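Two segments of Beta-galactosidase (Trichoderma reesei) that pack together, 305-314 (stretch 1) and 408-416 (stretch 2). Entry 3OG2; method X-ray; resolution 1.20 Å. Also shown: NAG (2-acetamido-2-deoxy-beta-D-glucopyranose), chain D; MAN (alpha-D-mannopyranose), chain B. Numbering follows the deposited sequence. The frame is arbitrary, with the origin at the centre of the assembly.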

# COMPACT_ATOMS: atom_id res chain seq x y z
N ARG A 305 10.25 -6.52 -13.94
CA ARG A 305 11.24 -7.55 -14.36
C ARG A 305 12.62 -6.92 -14.52
O ARG A 305 13.60 -7.60 -14.15
CB ARG A 305 10.74 -8.30 -15.55
CG ARG A 305 10.57 -7.42 -16.75
CD ARG A 305 9.51 -8.09 -17.69
NE ARG A 305 9.57 -7.37 -18.94
CZ ARG A 305 8.78 -7.59 -20.01
NH1 ARG A 305 7.79 -8.51 -20.02
NH2 ARG A 305 9.00 -6.86 -21.10
N VAL A 306 12.76 -5.67 -14.99
CA VAL A 306 14.13 -5.11 -15.08
C VAL A 306 14.66 -4.72 -13.72
O VAL A 306 15.79 -5.09 -13.33
CB VAL A 306 14.16 -3.90 -16.03
CG1 VAL A 306 15.55 -3.27 -16.07
CG2 VAL A 306 13.70 -4.26 -17.45
N PHE A 307 13.88 -3.92 -12.95
CA PHE A 307 14.45 -3.43 -11.70
C PHE A 307 14.51 -4.47 -10.58
O PHE A 307 15.44 -4.45 -9.77
CB PHE A 307 13.64 -2.21 -11.18
CG PHE A 307 13.95 -0.93 -11.93
CD1 PHE A 307 13.38 -0.66 -13.16
CD2 PHE A 307 14.81 0.02 -11.29
CE1 PHE A 307 13.62 0.53 -13.79
CE2 PHE A 307 15.08 1.22 -11.96
CZ PHE A 307 14.49 1.47 -13.19
N TYR A 308 13.54 -5.37 -10.49
CA TYR A 308 13.58 -6.34 -9.38
C TYR A 308 14.66 -7.37 -9.64
O TYR A 308 15.39 -7.76 -8.72
CB TYR A 308 12.24 -6.99 -9.10
CG TYR A 308 11.15 -6.03 -8.63
CD1 TYR A 308 11.36 -4.67 -8.48
CD2 TYR A 308 9.89 -6.55 -8.33
CE1 TYR A 308 10.34 -3.84 -8.04
CE2 TYR A 308 8.87 -5.72 -7.89
CZ TYR A 308 9.11 -4.37 -7.75
OH TYR A 308 8.08 -3.56 -7.33
N LYS A 309 14.81 -7.82 -10.89
CA LYS A 309 15.92 -8.75 -11.17
C LYS A 309 17.26 -8.04 -11.02
O LYS A 309 18.24 -8.71 -10.69
CB LYS A 309 15.76 -9.34 -12.58
CG LYS A 309 14.53 -10.28 -12.64
CD LYS A 309 14.27 -10.81 -14.04
CE LYS A 309 12.91 -11.54 -14.07
NZ LYS A 309 12.65 -12.21 -15.34
N ASN A 310 17.31 -6.70 -11.21
CA ASN A 310 18.57 -6.01 -10.93
C ASN A 310 18.91 -6.04 -9.45
O ASN A 310 20.10 -5.94 -9.09
CB ASN A 310 18.41 -4.56 -11.41
CG ASN A 310 19.69 -3.78 -11.27
OD1 ASN A 310 20.70 -4.15 -11.91
ND2 ASN A 310 19.65 -2.72 -10.45
N ASN A 311 17.95 -6.16 -8.54
CA ASN A 311 18.23 -6.31 -7.14
C ASN A 311 18.68 -7.75 -6.84
O ASN A 311 19.53 -7.96 -5.97
CB ASN A 311 16.98 -5.95 -6.29
CG ASN A 311 16.67 -4.47 -6.42
OD1 ASN A 311 17.56 -3.64 -6.66
ND2 ASN A 311 15.38 -4.12 -6.28
N MET A 312 18.08 -8.72 -7.55
CA MET A 312 18.59 -10.09 -7.44
C MET A 312 20.03 -10.15 -7.97
O MET A 312 20.84 -10.93 -7.46
CB MET A 312 17.70 -11.06 -8.23
CG MET A 312 16.25 -10.99 -7.65
SD MET A 312 15.14 -11.92 -8.74
CE MET A 312 13.55 -11.13 -8.33
N ALA A 313 20.36 -9.31 -9.00
CA ALA A 313 21.76 -9.31 -9.50
C ALA A 313 22.74 -8.91 -8.41
O ALA A 313 23.92 -9.28 -8.44
CB ALA A 313 21.82 -8.37 -10.67
N ALA A 314 22.28 -8.12 -7.42
CA ALA A 314 23.10 -7.67 -6.28
C ALA A 314 22.95 -8.61 -5.08
O ALA A 314 23.54 -8.32 -4.02
CB ALA A 314 22.73 -6.26 -5.92
N PHE A 408 22.69 -15.87 -13.68
CA PHE A 408 23.20 -14.78 -14.52
C PHE A 408 22.05 -13.88 -14.88
O PHE A 408 21.09 -14.32 -15.52
CB PHE A 408 23.83 -15.33 -15.82
CG PHE A 408 24.94 -16.32 -15.49
CD1 PHE A 408 24.66 -17.66 -15.27
CD2 PHE A 408 26.25 -15.82 -15.36
CE1 PHE A 408 25.67 -18.51 -14.91
CE2 PHE A 408 27.27 -16.71 -15.00
CZ PHE A 408 26.95 -18.03 -14.74
N VAL A 409 22.13 -12.63 -14.42
CA VAL A 409 21.05 -11.70 -14.71
C VAL A 409 21.42 -10.90 -15.95
O VAL A 409 22.45 -10.19 -15.98
CB VAL A 409 20.80 -10.76 -13.49
CG1 VAL A 409 19.65 -9.80 -13.86
CG2 VAL A 409 20.52 -11.60 -12.26
N VAL A 410 20.59 -11.01 -16.97
CA VAL A 410 20.85 -10.39 -18.27
C VAL A 410 19.90 -9.23 -18.48
O VAL A 410 18.69 -9.35 -18.24
CB VAL A 410 20.64 -11.44 -19.39
CG1 VAL A 410 20.98 -10.83 -20.75
CG2 VAL A 410 21.41 -12.74 -19.12
N ARG A 411 20.43 -8.07 -18.91
CA ARG A 411 19.59 -6.92 -19.23
C ARG A 411 20.18 -6.26 -20.47
O ARG A 411 21.33 -6.50 -20.87
CB ARG A 411 19.53 -5.92 -18.06
CG ARG A 411 20.88 -5.33 -17.69
CD ARG A 411 20.66 -4.14 -16.79
NE ARG A 411 21.84 -3.54 -16.20
CZ ARG A 411 22.56 -2.62 -16.86
NH1 ARG A 411 22.28 -2.23 -18.10
NH2 ARG A 411 23.62 -2.10 -16.21
N HIS A 412 19.39 -5.37 -21.08
CA HIS A 412 19.99 -4.53 -22.12
C HIS A 412 21.05 -3.61 -21.51
O HIS A 412 20.90 -3.08 -20.40
CB HIS A 412 18.90 -3.66 -22.77
CG HIS A 412 17.92 -4.46 -23.57
ND1 HIS A 412 18.17 -4.88 -24.85
CD2 HIS A 412 16.67 -4.91 -23.28
CE1 HIS A 412 17.13 -5.56 -25.33
NE2 HIS A 412 16.21 -5.58 -24.37
N ALA A 413 22.11 -3.35 -22.26
CA ALA A 413 23.17 -2.48 -21.77
C ALA A 413 22.67 -1.08 -21.45
O ALA A 413 23.06 -0.48 -20.45
CB ALA A 413 24.29 -2.35 -22.81
N ASN A 414 21.81 -0.50 -22.30
CA ASN A 414 20.97 0.63 -21.96
C ASN A 414 19.72 0.04 -21.31
O ASN A 414 18.89 -0.53 -21.98
CB ASN A 414 20.63 1.42 -23.23
CG ASN A 414 19.64 2.53 -22.89
OD1 ASN A 414 19.19 2.72 -21.76
ND2 ASN A 414 19.22 3.25 -23.92
N TYR A 415 19.62 0.17 -19.99
CA TYR A 415 18.60 -0.53 -19.23
C TYR A 415 17.21 -0.10 -19.68
O TYR A 415 16.26 -0.84 -19.38
CB TYR A 415 18.77 -0.35 -17.70
CG TYR A 415 18.09 0.91 -17.19
CD1 TYR A 415 18.67 2.17 -17.31
CD2 TYR A 415 16.85 0.81 -16.59
CE1 TYR A 415 18.09 3.32 -16.87
CE2 TYR A 415 16.20 1.94 -16.14
CZ TYR A 415 16.82 3.17 -16.27
OH TYR A 415 16.15 4.26 -15.80
N SER A 416 17.06 1.07 -20.24
CA SER A 416 15.79 1.67 -20.68
C SER A 416 15.34 1.11 -22.02
O SER A 416 14.21 1.35 -22.46
CB SER A 416 16.01 3.21 -20.74
OG SER A 416 14.91 3.83 -21.44
C1 NAG D . 18.02 4.08 -23.82
C2 NAG D . 18.46 5.32 -24.58
C3 NAG D . 17.29 6.27 -24.74
C4 NAG D . 15.93 5.66 -25.11
C5 NAG D . 15.65 4.36 -24.33
C6 NAG D . 14.48 3.55 -24.86
C7 NAG D . 20.84 5.88 -24.11
C8 NAG D . 21.73 6.44 -23.03
N2 NAG D . 19.53 6.03 -23.91
O3 NAG D . 17.66 7.40 -25.50
O4 NAG D . 14.96 6.61 -24.74
O5 NAG D . 16.84 3.59 -24.41
O6 NAG D . 14.82 3.01 -26.15
O7 NAG D . 21.36 5.69 -25.22
C1 MAN B . 4.03 -7.99 -25.01
C2 MAN B . 5.45 -8.44 -24.75
C3 MAN B . 5.97 -7.94 -23.39
C4 MAN B . 5.78 -6.43 -23.34
C5 MAN B . 4.29 -6.09 -23.52
C6 MAN B . 4.12 -4.55 -23.61
O2 MAN B . 6.22 -7.86 -25.79
O3 MAN B . 7.34 -8.27 -23.24
O4 MAN B . 6.18 -6.00 -22.06
O5 MAN B . 3.88 -6.62 -24.78
O6 MAN B . 2.74 -4.24 -23.60
O HOH W 1 23.02 -3.63 -13.39

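Helix 305-313 packs across strand 408-412 and the loop after it, burying 323 Å² in all. No direct hydrogen bond joins the two stretches; the contact is mainly apolar. Arg305 takes no part in it. Its guanidinium binds mannose instead, with NH1 and NH2 donating to MAN O3 at 3.3 Å and 3.1 Å. Val306 points toward stretch 2, and its CG1 lies 4.3 Å from Tyr415 CD2, at the edge of the tyrosine ring. A short branched side chain fits beside that ring. Phe307 starts out sideways, but its ring end reaches in. Its CZ comes within 3.4 Å of Tyr415 CE2, with the two ring planes almost perpendicular. Lys309 offers its inner part: CB is 4.1 Å from Val409 CG1, while the amine leads away and is hydrogen-bonded elsewhere in the structure. Its backbone O also sits 3.6 Å from Val409 CG1. Asn310 makes the polar link, through water 1. The water donates to Asn310 OD1 at 2.8 Å and accepts from Arg411 NE at 3.0 Å. Arg411 NH1 meanwhile donates to His412 O at 2.8 Å and Ala413 O at 3.0 Å, which ties the guanidinium to its own stretch. Ala313 closes the contact. Its small side chain allows close backbone approach, with CA and CB each 3.8 Å from Val409 CG2.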